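Local atomic coordinates of AB hydrolase-1 domain-containing protein (Streptococcus mutans, PDB entry 4L9A), a protein that probably hydrolyses carboxylic esters, as a carboxylesterase-like member of the alpha/beta hydrolase superfamily. Residues G31-T35 with G81-V85; F52-N58 with Q193-Y198; I139-P143 with H267-H271; I229-S235 with E251-H256. All blocks are in the same frame, centred on the assembly; numbering follows the deposited sequence.

Interaction 1: G31-T35 with G81-V85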
# COMPACT_ATOMS: atom_id res chain seq x y z
N GLY A 31 -10.49 -5.19 -15.98
CA GLY A 31 -9.48 -5.61 -16.94
C GLY A 31 -8.33 -6.27 -16.18
O GLY A 31 -8.43 -6.47 -14.97
N PRO A 32 -7.26 -6.61 -16.89
CA PRO A 32 -6.21 -7.40 -16.25
C PRO A 32 -5.48 -6.62 -15.18
O PRO A 32 -5.27 -5.40 -15.29
CB PRO A 32 -5.26 -7.75 -17.41
CG PRO A 32 -6.16 -7.69 -18.65
CD PRO A 32 -7.08 -6.54 -18.36
N ILE A 33 -5.10 -7.32 -14.12
CA ILE A 33 -4.37 -6.68 -13.02
C ILE A 33 -3.09 -7.47 -12.79
O ILE A 33 -3.12 -8.67 -12.66
CB ILE A 33 -5.21 -6.64 -11.75
CG1 ILE A 33 -6.48 -5.81 -11.98
CG2 ILE A 33 -4.40 -6.05 -10.56
CD1 ILE A 33 -6.21 -4.27 -12.13
N TYR A 34 -1.96 -6.77 -12.76
CA TYR A 34 -0.67 -7.41 -12.51
C TYR A 34 -0.49 -7.83 -11.05
O TYR A 34 -0.65 -7.02 -10.11
CB TYR A 34 0.44 -6.45 -12.92
CG TYR A 34 1.85 -6.98 -12.76
CD1 TYR A 34 2.44 -7.75 -13.75
CD2 TYR A 34 2.61 -6.65 -11.63
CE1 TYR A 34 3.73 -8.21 -13.63
CE2 TYR A 34 3.92 -7.10 -11.50
CZ TYR A 34 4.47 -7.88 -12.50
OH TYR A 34 5.76 -8.33 -12.39
N THR A 35 -0.14 -9.09 -10.86
CA THR A 35 0.13 -9.63 -9.54
C THR A 35 1.44 -10.39 -9.51
O THR A 35 1.90 -10.88 -10.54
CB THR A 35 -0.97 -10.61 -9.09
OG1 THR A 35 -0.95 -11.76 -9.93
CG2 THR A 35 -2.36 -9.96 -9.16
N GLY A 81 2.87 0.68 -11.98
CA GLY A 81 3.69 -0.50 -12.11
C GLY A 81 3.43 -1.18 -13.44
O GLY A 81 3.46 -0.52 -14.48
N TYR A 82 3.16 -2.48 -13.43
CA TYR A 82 2.97 -3.18 -14.69
C TYR A 82 1.50 -3.49 -14.96
O TYR A 82 1.19 -4.19 -15.92
CB TYR A 82 3.82 -4.46 -14.74
CG TYR A 82 5.31 -4.20 -14.67
CD1 TYR A 82 6.03 -3.82 -15.80
CD2 TYR A 82 6.00 -4.35 -13.47
CE1 TYR A 82 7.39 -3.58 -15.73
CE2 TYR A 82 7.37 -4.12 -13.40
CZ TYR A 82 8.05 -3.73 -14.53
OH TYR A 82 9.42 -3.49 -14.45
N SER A 83 0.59 -2.98 -14.13
CA SER A 83 -0.82 -3.10 -14.50
C SER A 83 -1.11 -2.21 -15.70
O SER A 83 -0.36 -1.28 -15.97
CB SER A 83 -1.75 -2.78 -13.33
OG SER A 83 -1.89 -3.92 -12.49
N PRO A 84 -2.19 -2.50 -16.44
CA PRO A 84 -2.46 -1.71 -17.65
C PRO A 84 -2.85 -0.27 -17.32
O PRO A 84 -3.32 0.05 -16.21
CB PRO A 84 -3.66 -2.44 -18.28
CG PRO A 84 -3.63 -3.83 -17.72
CD PRO A 84 -3.13 -3.63 -16.29
N VAL A 85 -2.63 0.62 -18.28
CA VAL A 85 -3.19 1.96 -18.16
C VAL A 85 -4.60 1.97 -18.75
O VAL A 85 -4.87 1.31 -19.76
CB VAL A 85 -2.30 3.05 -18.81
CG1 VAL A 85 -0.91 3.06 -18.15
CG2 VAL A 85 -2.18 2.84 -20.30

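Interaction 2: F52-N58 with Q193-Y198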
# COMPACT_ATOMS: atom_id res chain seq x y z
N PHE A 52 3.92 5.17 -9.21
CA PHE A 52 4.06 4.38 -10.43
C PHE A 52 4.87 3.12 -10.19
O PHE A 52 5.01 2.30 -11.08
CB PHE A 52 4.76 5.19 -11.53
CG PHE A 52 3.98 6.38 -12.02
CD1 PHE A 52 2.63 6.51 -11.73
CD2 PHE A 52 4.60 7.37 -12.77
CE1 PHE A 52 1.92 7.61 -12.17
CE2 PHE A 52 3.90 8.46 -13.22
CZ PHE A 52 2.55 8.59 -12.92
N PHE A 53 5.43 2.97 -8.99
CA PHE A 53 6.23 1.78 -8.71
C PHE A 53 5.37 0.51 -8.74
O PHE A 53 4.23 0.51 -8.30
CB PHE A 53 6.91 1.88 -7.36
CG PHE A 53 7.72 3.13 -7.16
CD1 PHE A 53 8.80 3.41 -7.98
CD2 PHE A 53 7.40 4.02 -6.15
CE1 PHE A 53 9.55 4.56 -7.79
CE2 PHE A 53 8.15 5.18 -5.95
CZ PHE A 53 9.22 5.45 -6.77
N SER A 54 5.94 -0.59 -9.22
CA SER A 54 5.26 -1.88 -9.13
C SER A 54 5.36 -2.35 -7.69
O SER A 54 6.34 -2.06 -7.00
CB SER A 54 5.88 -2.92 -10.08
OG SER A 54 5.08 -4.09 -10.14
N THR A 55 4.36 -3.10 -7.22
CA THR A 55 4.20 -3.30 -5.78
C THR A 55 5.25 -4.23 -5.18
O THR A 55 5.79 -3.94 -4.11
CB THR A 55 2.77 -3.76 -5.44
OG1 THR A 55 1.86 -2.71 -5.78
CG2 THR A 55 2.62 -4.10 -3.95
N ALA A 56 5.57 -5.31 -5.87
CA ALA A 56 6.60 -6.21 -5.38
C ALA A 56 7.95 -5.49 -5.24
O ALA A 56 8.68 -5.72 -4.27
CB ALA A 56 6.73 -7.44 -6.29
N ASP A 57 8.28 -4.64 -6.21
CA ASP A 57 9.51 -3.85 -6.17
C ASP A 57 9.44 -2.88 -4.99
O ASP A 57 10.41 -2.70 -4.23
CB ASP A 57 9.65 -3.01 -7.45
CG ASP A 57 9.84 -3.86 -8.70
OD1 ASP A 57 10.34 -4.99 -8.58
OD2 ASP A 57 9.50 -3.38 -9.82
N ASN A 58 8.29 -2.22 -4.88
CA ASN A 58 8.04 -1.21 -3.85
C ASN A 58 8.29 -1.79 -2.45
O ASN A 58 8.89 -1.13 -1.60
CB ASN A 58 6.59 -0.71 -4.01
CG ASN A 58 6.28 0.53 -3.17
OD1 ASN A 58 7.18 1.26 -2.75
ND2 ASN A 58 4.99 0.79 -2.94
N GLN A 193 15.69 -1.92 -10.52
CA GLN A 193 14.47 -2.66 -10.82
C GLN A 193 13.25 -1.80 -10.44
O GLN A 193 12.34 -1.61 -11.24
CB GLN A 193 14.46 -4.02 -10.11
CG GLN A 193 13.41 -5.01 -10.64
CD GLN A 193 13.63 -5.38 -12.11
OE1 GLN A 193 14.76 -5.61 -12.54
NE2 GLN A 193 12.55 -5.44 -12.89
N LEU A 194 13.26 -1.25 -9.23
CA LEU A 194 12.22 -0.32 -8.82
C LEU A 194 11.97 0.74 -9.90
O LEU A 194 10.83 1.01 -10.27
CB LEU A 194 12.60 0.38 -7.51
CG LEU A 194 11.56 1.33 -6.90
CD1 LEU A 194 10.36 0.56 -6.39
CD2 LEU A 194 12.19 2.16 -5.76
N TRP A 195 13.04 1.34 -10.42
CA TRP A 195 12.85 2.41 -11.39
C TRP A 195 12.50 1.92 -12.80
O TRP A 195 11.89 2.65 -13.58
CB TRP A 195 14.03 3.40 -11.37
CG TRP A 195 13.96 4.24 -10.11
CD1 TRP A 195 14.66 4.05 -8.96
CD2 TRP A 195 13.07 5.34 -9.87
NE1 TRP A 195 14.28 4.98 -8.02
CE2 TRP A 195 13.31 5.79 -8.56
CE3 TRP A 195 12.12 6.01 -10.65
CZ2 TRP A 195 12.62 6.87 -8.00
CZ3 TRP A 195 11.43 7.08 -10.10
CH2 TRP A 195 11.69 7.50 -8.78
N ARG A 196 12.85 0.67 -13.11
CA ARG A 196 12.40 0.09 -14.38
C ARG A 196 10.87 0.03 -14.42
O ARG A 196 10.27 0.31 -15.44
CB ARG A 196 13.00 -1.30 -14.61
CG ARG A 196 14.44 -1.28 -15.03
CD ARG A 196 14.95 -2.67 -15.38
NE ARG A 196 16.40 -2.64 -15.62
CZ ARG A 196 17.30 -3.15 -14.79
NH1 ARG A 196 16.91 -3.76 -13.67
NH2 ARG A 196 18.59 -3.06 -15.08
N GLY A 197 10.25 -0.32 -13.30
CA GLY A 197 8.80 -0.34 -13.23
C GLY A 197 8.17 1.04 -13.33
O GLY A 197 7.19 1.25 -14.07
N TYR A 198 8.71 1.99 -12.58
CA TYR A 198 8.28 3.38 -12.69
C TYR A 198 8.32 3.85 -14.14
O TYR A 198 7.36 4.42 -14.65
CB TYR A 198 9.20 4.28 -11.85
CG TYR A 198 8.78 5.73 -11.84
CD1 TYR A 198 9.08 6.56 -12.90
CD2 TYR A 198 8.08 6.26 -10.77
CE1 TYR A 198 8.70 7.88 -12.90
CE2 TYR A 198 7.69 7.58 -10.75
CZ TYR A 198 8.00 8.39 -11.81
OH TYR A 198 7.62 9.70 -11.81
O HOH W 1 8.77 -0.66 -9.85
O HOH W 2 10.50 -3.69 -12.24

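Interaction 3: I139-P143 with H267-H271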
# COMPACT_ATOMS: atom_id res chain seq x y z
N ILE A 139 -1.00 -4.30 8.62
CA ILE A 139 0.29 -3.64 8.80
C ILE A 139 0.28 -2.38 7.95
O ILE A 139 0.27 -2.45 6.72
CB ILE A 139 1.47 -4.55 8.36
CG1 ILE A 139 1.34 -5.95 8.96
CG2 ILE A 139 2.79 -3.91 8.71
CD1 ILE A 139 1.36 -5.99 10.48
N GLY A 140 0.25 -1.22 8.58
CA GLY A 140 0.11 -0.01 7.79
C GLY A 140 1.33 0.89 7.90
O GLY A 140 1.76 1.24 9.00
N LEU A 141 1.88 1.24 6.76
CA LEU A 141 2.95 2.22 6.70
C LEU A 141 2.35 3.56 6.29
O LEU A 141 2.01 3.75 5.13
CB LEU A 141 4.04 1.78 5.72
CG LEU A 141 4.74 0.44 5.99
CD1 LEU A 141 5.00 0.20 7.48
CD2 LEU A 141 3.94 -0.72 5.39
N GLU A 142 2.19 4.46 7.26
CA GLU A 142 1.48 5.73 7.04
C GLU A 142 0.25 5.61 6.13
O GLU A 142 0.13 6.31 5.11
CB GLU A 142 2.45 6.83 6.57
CG GLU A 142 3.36 7.28 7.74
CD GLU A 142 4.09 8.59 7.49
OE1 GLU A 142 3.96 9.19 6.39
OE2 GLU A 142 4.81 9.02 8.41
N PRO A 143 -0.66 4.70 6.48
CA PRO A 143 -1.89 4.57 5.69
C PRO A 143 -2.67 5.88 5.71
O PRO A 143 -2.71 6.56 6.74
CB PRO A 143 -2.66 3.46 6.42
CG PRO A 143 -2.14 3.51 7.84
CD PRO A 143 -0.68 3.89 7.71
N HIS A 267 10.70 10.07 6.93
CA HIS A 267 9.97 10.32 5.70
C HIS A 267 8.75 9.40 5.57
O HIS A 267 8.49 8.56 6.42
CB HIS A 267 10.89 10.16 4.49
CG HIS A 267 11.61 8.85 4.45
ND1 HIS A 267 11.03 7.71 3.94
CD2 HIS A 267 12.85 8.50 4.86
CE1 HIS A 267 11.89 6.71 4.03
NE2 HIS A 267 13.00 7.16 4.59
N HIS A 268 8.02 9.58 4.47
CA HIS A 268 6.76 8.89 4.25
C HIS A 268 6.93 7.41 3.86
O HIS A 268 5.99 6.62 3.97
CB HIS A 268 6.00 9.65 3.16
CG HIS A 268 4.62 9.14 2.87
ND1 HIS A 268 3.69 8.86 3.84
CD2 HIS A 268 3.99 8.93 1.68
CE1 HIS A 268 2.56 8.47 3.28
NE2 HIS A 268 2.72 8.51 1.97
N TYR A 269 8.13 7.05 3.41
CA TYR A 269 8.34 5.74 2.81
C TYR A 269 8.95 4.74 3.78
O TYR A 269 10.06 4.23 3.57
CB TYR A 269 9.17 5.86 1.52
CG TYR A 269 8.37 6.47 0.37
CD1 TYR A 269 8.18 7.84 0.28
CD2 TYR A 269 7.79 5.65 -0.60
CE1 TYR A 269 7.43 8.40 -0.77
CE2 TYR A 269 7.05 6.20 -1.65
CZ TYR A 269 6.88 7.56 -1.72
OH TYR A 269 6.14 8.09 -2.75
N LEU A 270 8.20 4.44 4.84
CA LEU A 270 8.72 3.63 5.94
C LEU A 270 8.92 2.18 5.50
O LEU A 270 9.77 1.48 6.04
CB LEU A 270 7.79 3.73 7.15
CG LEU A 270 7.58 5.17 7.63
CD1 LEU A 270 6.69 5.22 8.90
CD2 LEU A 270 8.92 5.86 7.88
N HIS A 271 8.13 1.74 4.53
CA HIS A 271 8.29 0.39 3.98
C HIS A 271 9.60 0.21 3.23
O HIS A 271 10.01 -0.91 2.97
CB HIS A 271 7.12 0.00 3.08
CG HIS A 271 6.94 0.91 1.91
ND1 HIS A 271 6.68 2.25 2.05
CD2 HIS A 271 6.98 0.66 0.58
CE1 HIS A 271 6.56 2.80 0.85
NE2 HIS A 271 6.75 1.86 -0.06

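Interaction 4: I229-S235 with E251-H256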
# COMPACT_ATOMS: atom_id res chain seq x y z
N ILE A 229 -11.35 -0.53 11.26
CA ILE A 229 -10.88 -1.90 11.41
C ILE A 229 -11.58 -2.61 12.57
O ILE A 229 -11.73 -2.05 13.66
CB ILE A 229 -9.36 -1.95 11.61
CG1 ILE A 229 -8.87 -3.39 11.67
CG2 ILE A 229 -8.97 -1.19 12.88
CD1 ILE A 229 -7.37 -3.49 11.68
N SER A 230 -12.02 -3.84 12.33
CA SER A 230 -12.66 -4.63 13.37
C SER A 230 -11.77 -4.74 14.61
O SER A 230 -10.54 -4.82 14.51
CB SER A 230 -12.98 -6.03 12.84
OG SER A 230 -13.35 -6.89 13.90
N GLU A 231 -12.41 -4.74 15.78
CA GLU A 231 -11.70 -4.94 17.03
C GLU A 231 -11.01 -6.31 17.07
O GLU A 231 -10.05 -6.51 17.80
CB GLU A 231 -12.66 -4.79 18.21
CG GLU A 231 -13.22 -3.38 18.37
CD GLU A 231 -12.17 -2.38 18.81
OE1 GLU A 231 -11.16 -2.82 19.41
OE2 GLU A 231 -12.34 -1.17 18.57
N LYS A 232 -11.51 -7.23 16.25
CA LYS A 232 -11.00 -8.61 16.21
C LYS A 232 -9.69 -8.77 15.44
O LYS A 232 -9.05 -9.81 15.49
CB LYS A 232 -12.05 -9.56 15.63
CG LYS A 232 -13.42 -9.47 16.29
CD LYS A 232 -14.44 -10.35 15.57
CE LYS A 232 -15.88 -10.01 15.97
NZ LYS A 232 -16.86 -10.75 15.12
N ILE A 233 -9.30 -7.73 14.70
CA ILE A 233 -8.09 -7.81 13.89
C ILE A 233 -6.99 -6.91 14.44
O ILE A 233 -7.19 -5.70 14.54
CB ILE A 233 -8.36 -7.37 12.44
CG1 ILE A 233 -9.36 -8.31 11.76
CG2 ILE A 233 -7.05 -7.29 11.66
CD1 ILE A 233 -9.81 -7.80 10.40
N PRO A 234 -5.83 -7.48 14.77
CA PRO A 234 -4.72 -6.64 15.25
C PRO A 234 -4.20 -5.74 14.15
O PRO A 234 -4.15 -6.13 12.97
CB PRO A 234 -3.64 -7.65 15.66
CG PRO A 234 -4.15 -9.01 15.30
CD PRO A 234 -5.41 -8.87 14.51
N SER A 235 -3.80 -4.53 14.54
CA SER A 235 -3.30 -3.53 13.62
C SER A 235 -1.96 -3.03 14.11
O SER A 235 -1.83 -2.59 15.25
CB SER A 235 -4.29 -2.36 13.55
OG SER A 235 -3.84 -1.37 12.65
N GLU A 251 -9.12 5.50 12.09
CA GLU A 251 -9.82 4.28 11.76
C GLU A 251 -8.89 3.07 11.67
O GLU A 251 -9.37 1.94 11.49
CB GLU A 251 -10.53 4.47 10.41
CG GLU A 251 -9.59 4.89 9.27
CD GLU A 251 -9.38 6.41 9.20
OE1 GLU A 251 -9.44 7.09 10.25
OE2 GLU A 251 -9.18 6.93 8.09
N TYR A 252 -7.58 3.28 11.74
CA TYR A 252 -6.63 2.17 11.59
C TYR A 252 -6.26 1.52 12.93
O TYR A 252 -5.65 0.45 12.97
CB TYR A 252 -5.36 2.61 10.85
CG TYR A 252 -5.62 3.02 9.41
CD1 TYR A 252 -6.01 2.07 8.46
CD2 TYR A 252 -5.50 4.34 9.02
CE1 TYR A 252 -6.26 2.44 7.15
CE2 TYR A 252 -5.75 4.72 7.70
CZ TYR A 252 -6.13 3.76 6.77
OH TYR A 252 -6.39 4.11 5.46
N LEU A 253 -6.63 2.18 14.02
CA LEU A 253 -6.34 1.65 15.35
C LEU A 253 -7.59 1.15 16.05
O LEU A 253 -8.70 1.60 15.78
CB LEU A 253 -5.60 2.69 16.21
CG LEU A 253 -4.13 2.91 15.84
CD1 LEU A 253 -3.47 3.96 16.73
CD2 LEU A 253 -3.37 1.60 15.92
N ASN A 254 -7.40 0.19 16.94
CA ASN A 254 -8.48 -0.38 17.73
C ASN A 254 -7.89 -0.79 19.06
O ASN A 254 -6.75 -0.45 19.36
CB ASN A 254 -9.12 -1.58 17.01
CG ASN A 254 -8.12 -2.69 16.71
OD1 ASN A 254 -7.12 -2.85 17.40
ND2 ASN A 254 -8.41 -3.47 15.67
N LYS A 255 -8.66 -1.54 19.84
CA LYS A 255 -8.26 -1.87 21.21
C LYS A 255 -7.67 -3.26 21.37
O LYS A 255 -7.46 -3.72 22.48
CB LYS A 255 -9.44 -1.67 22.16
CG LYS A 255 -9.73 -0.21 22.43
CD LYS A 255 -11.22 0.05 22.51
CE LYS A 255 -11.50 1.51 22.84
NZ LYS A 255 -10.91 1.89 24.16
N HIS A 256 -7.37 -3.92 20.25
CA HIS A 256 -6.80 -5.27 20.31
C HIS A 256 -5.53 -5.26 21.14
O HIS A 256 -4.73 -4.33 21.05
CB HIS A 256 -6.51 -5.78 18.89
CG HIS A 256 -6.32 -7.26 18.81
ND1 HIS A 256 -5.22 -7.91 19.34
CD2 HIS A 256 -7.08 -8.22 18.23
CE1 HIS A 256 -5.32 -9.20 19.10
NE2 HIS A 256 -6.44 -9.42 18.42

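Interaction 1: G31-T35 with G81-V85
Tyr-82 lies against Tyr-34, and the contact begins there. Tyr-82 CB sits over the middle of the Tyr-34 ring, 3.7 Å from the ring centroid, in a CH-pi contact. The Tyr-34 CG is anti to the backbone N (chi1 -179°), which presents the ring face to this CB. The two side chains run alongside each other and point the same way. Their rings meet obliquely, with planes at 50°, and Tyr-82 CD2 reaches Tyr-34 CZ at 4.0 Å. The Tyr-82 ring also meets Tyr-200.

Ser-83 supplies the polar link. Its OG accepts the backbone N-H of Tyr-34 at 2.9 Å (158°). The same OG is also hydrogen-bonded to the carbonyl O of Asp-76, so two bonds hold this buried hydroxyl. Pro-84 follows and presses its ring on Pro-32. Pro-84 CD lies 3.0 Å from Pro-32 O, and Pro-84 CG lies 4.3 Å from Pro-32 CB.

The segment 81-85 belongs to the loop that follows strand 71-75. Strand 33-38 is the antiparallel neighbour of that strand. The serine bond therefore ties the loop to the start of strand 33-38, in the antiparallel part of the central sheet of an alpha/beta hydrolase fold.

Interaction 2: F52-N58 with Q193-Y198
The ring of Phe-53 is the main bump, and it fills a hollow made by Leu-194, Trp-195 and Tyr-198. Leu-194 CD2 lies over one face of the Phe-53 ring, and Leu-194 CG comes within 3.6 Å of Phe-53 CD1. The Phe-53 edge points at the face of Trp-195 in a T-shaped stack, with planes at 85° and Phe-53 CE1 3.8 Å from Trp-195 CH2. Tyr-198 closes the hollow obliquely, its CD2 3.7 Å from Phe-53 CE1.

Tyr-198 is itself a wedge. Its CG is anti to the backbone N (chi1 -177°), and its ring enters between two aromatic groups. Phe-52 CD2 rests on one face toward the rim, 3.7 Å from Tyr-198 CZ. Trp-195 CZ3 covers the opposite face. The four rings form an aromatic cluster.

At the other end, Leu-194 CD1 packs against Asp-57 CB at 3.8 Å. Two waters join the polar groups here. One accepts from Ser-54 N and donates to Asp-57 OD2 and Leu-194 O. The second donates to Asp-57 OD2, at 2.6 Å, and to Gln-193 O, and accepts from Gln-193 NE2. Asp-57 OD2 thus takes a bond from each water.

Helix 188-206 packs here on the loop before helix 55-58 and on that short helix. Helix 171-185 touches Leu-194, Trp-195 and Tyr-198, and its Ser-182 bonds Trp-195 NE1. Ser-54 OG bonds Asp-76, just past strand 71-75.

Interaction 3: I139-P143 with H267-H271
Glu-142 reaches across to His-268 from the position just after strand 134-141. Its CG is anti to the carbonyl carbon (chi1 -72°) and the chain runs extended beyond it, which carries the carboxylate to the histidine. Glu-142 CB lies beside the imidazole, 3.6 Å from His-268 ND1. Glu-142 CG meets Leu-270 CD1 at 4.1 Å, the two side chains crossing at about a right angle. Glu-142 CD lies near the plane of the His-268 ring, at its edge.

At the tip, Glu-142 OE1 accepts the N-H of His-268 ND1 at 2.6 Å, in an almost straight bond (173°). The bond leaves the carboxylate on its anti side, 20° out of plane, and OE1 lies in the plane of the imidazole. OE1 also forms a salt bridge with Arg-243. OE2 is hydrogen-bonded to the backbone N of Glu-240.

Carbon packing lies next to this polar pair. Leu-141 CB lies 4.5 Å from Leu-270 CB. His-271 contributes its CB, 3.8 Å from Leu-141 CG, while its NE2 bonds Asn-58 OD1. The His-268 carbonyl takes a bond from His-117 NE2, so the backbone here is held as well.

The loop after the last strand is where alpha/beta hydrolases commonly carry their catalytic histidine, but the contact alone assigns no such role. What it does imply is a fixed His-carboxylate pair: three groups grip the buried carboxylate, and the in-plane bond to OE1 restrains how the His-268 ring can turn.

Interaction 4: I229-S235 with E251-H256
Ser-235 OG donates to Tyr-252 O at 2.6 Å. Glu-231 OE1 accepts the backbone N-H of Lys-255 at 2.8 Å through its syn lone pair. The Glu-231 chain bends at chi2 (-69°) to bring the carboxylate there. Asn-254 ND2 makes a good bond to Ile-233 O, 2.8 Å and 158°, in the plane of its own amide. The same nitrogen makes a weak bond to Ser-230 O. One amide thus grips the two carbonyls at the ends of the type I turn from Ser-230 to Ile-233. The other amide atom, Asn-254 OD1, bonds Thr-259 OG1 and takes the N-H of His-256 in an Asx turn. Ile-229 N to Glu-251 O is a longer backbone bond, 3.2 Å.

Packing extends the contact outward from these bonds. Pro-234 CG sits over a face of the His-256 ring, 4.0 Å from its centroid, in a CH-pi contact. The edge of that ring faces the turn, with His-256 CD2 3.5 Å from Glu-231 O. Ile-229 CG2 lies 3.6 Å from Asn-254 ND2.

The two loops lead into neighbouring parallel strands, 235-239 and 260-263. Ile-229, Ser-235 and Tyr-252 all pack on Phe-138 of strand 134-141, the next strand of the sheet. Tyr-252 and Glu-251 also touch Leu-125 of helix 120-130.

How the interactions relate
Along the chain, interactions 1 and 2 alternate their segments, as do 2 and 3. Interaction 4 falls between the two segments of interaction 3. Interactions 1 and 2 have centres about 13 Å apart and touch: Gly-81 N probably bonds Phe-52 O. Interactions 2 and 3 meet through Asn-58 OD1 and His-271 NE2, probably hydrogen-bonded. Interactions 3 and 4, about 17 Å apart by centres, touch where Pro-143 packs on Tyr-252. Interactions 1 and 4 lie on opposite sides of the chain's centre. The contacts thus form a series of touching neighbours, from 1 through 2 and 3 to 4, linking loops around the central sheet to helix 188-206 in the alpha/beta hydrolase fold.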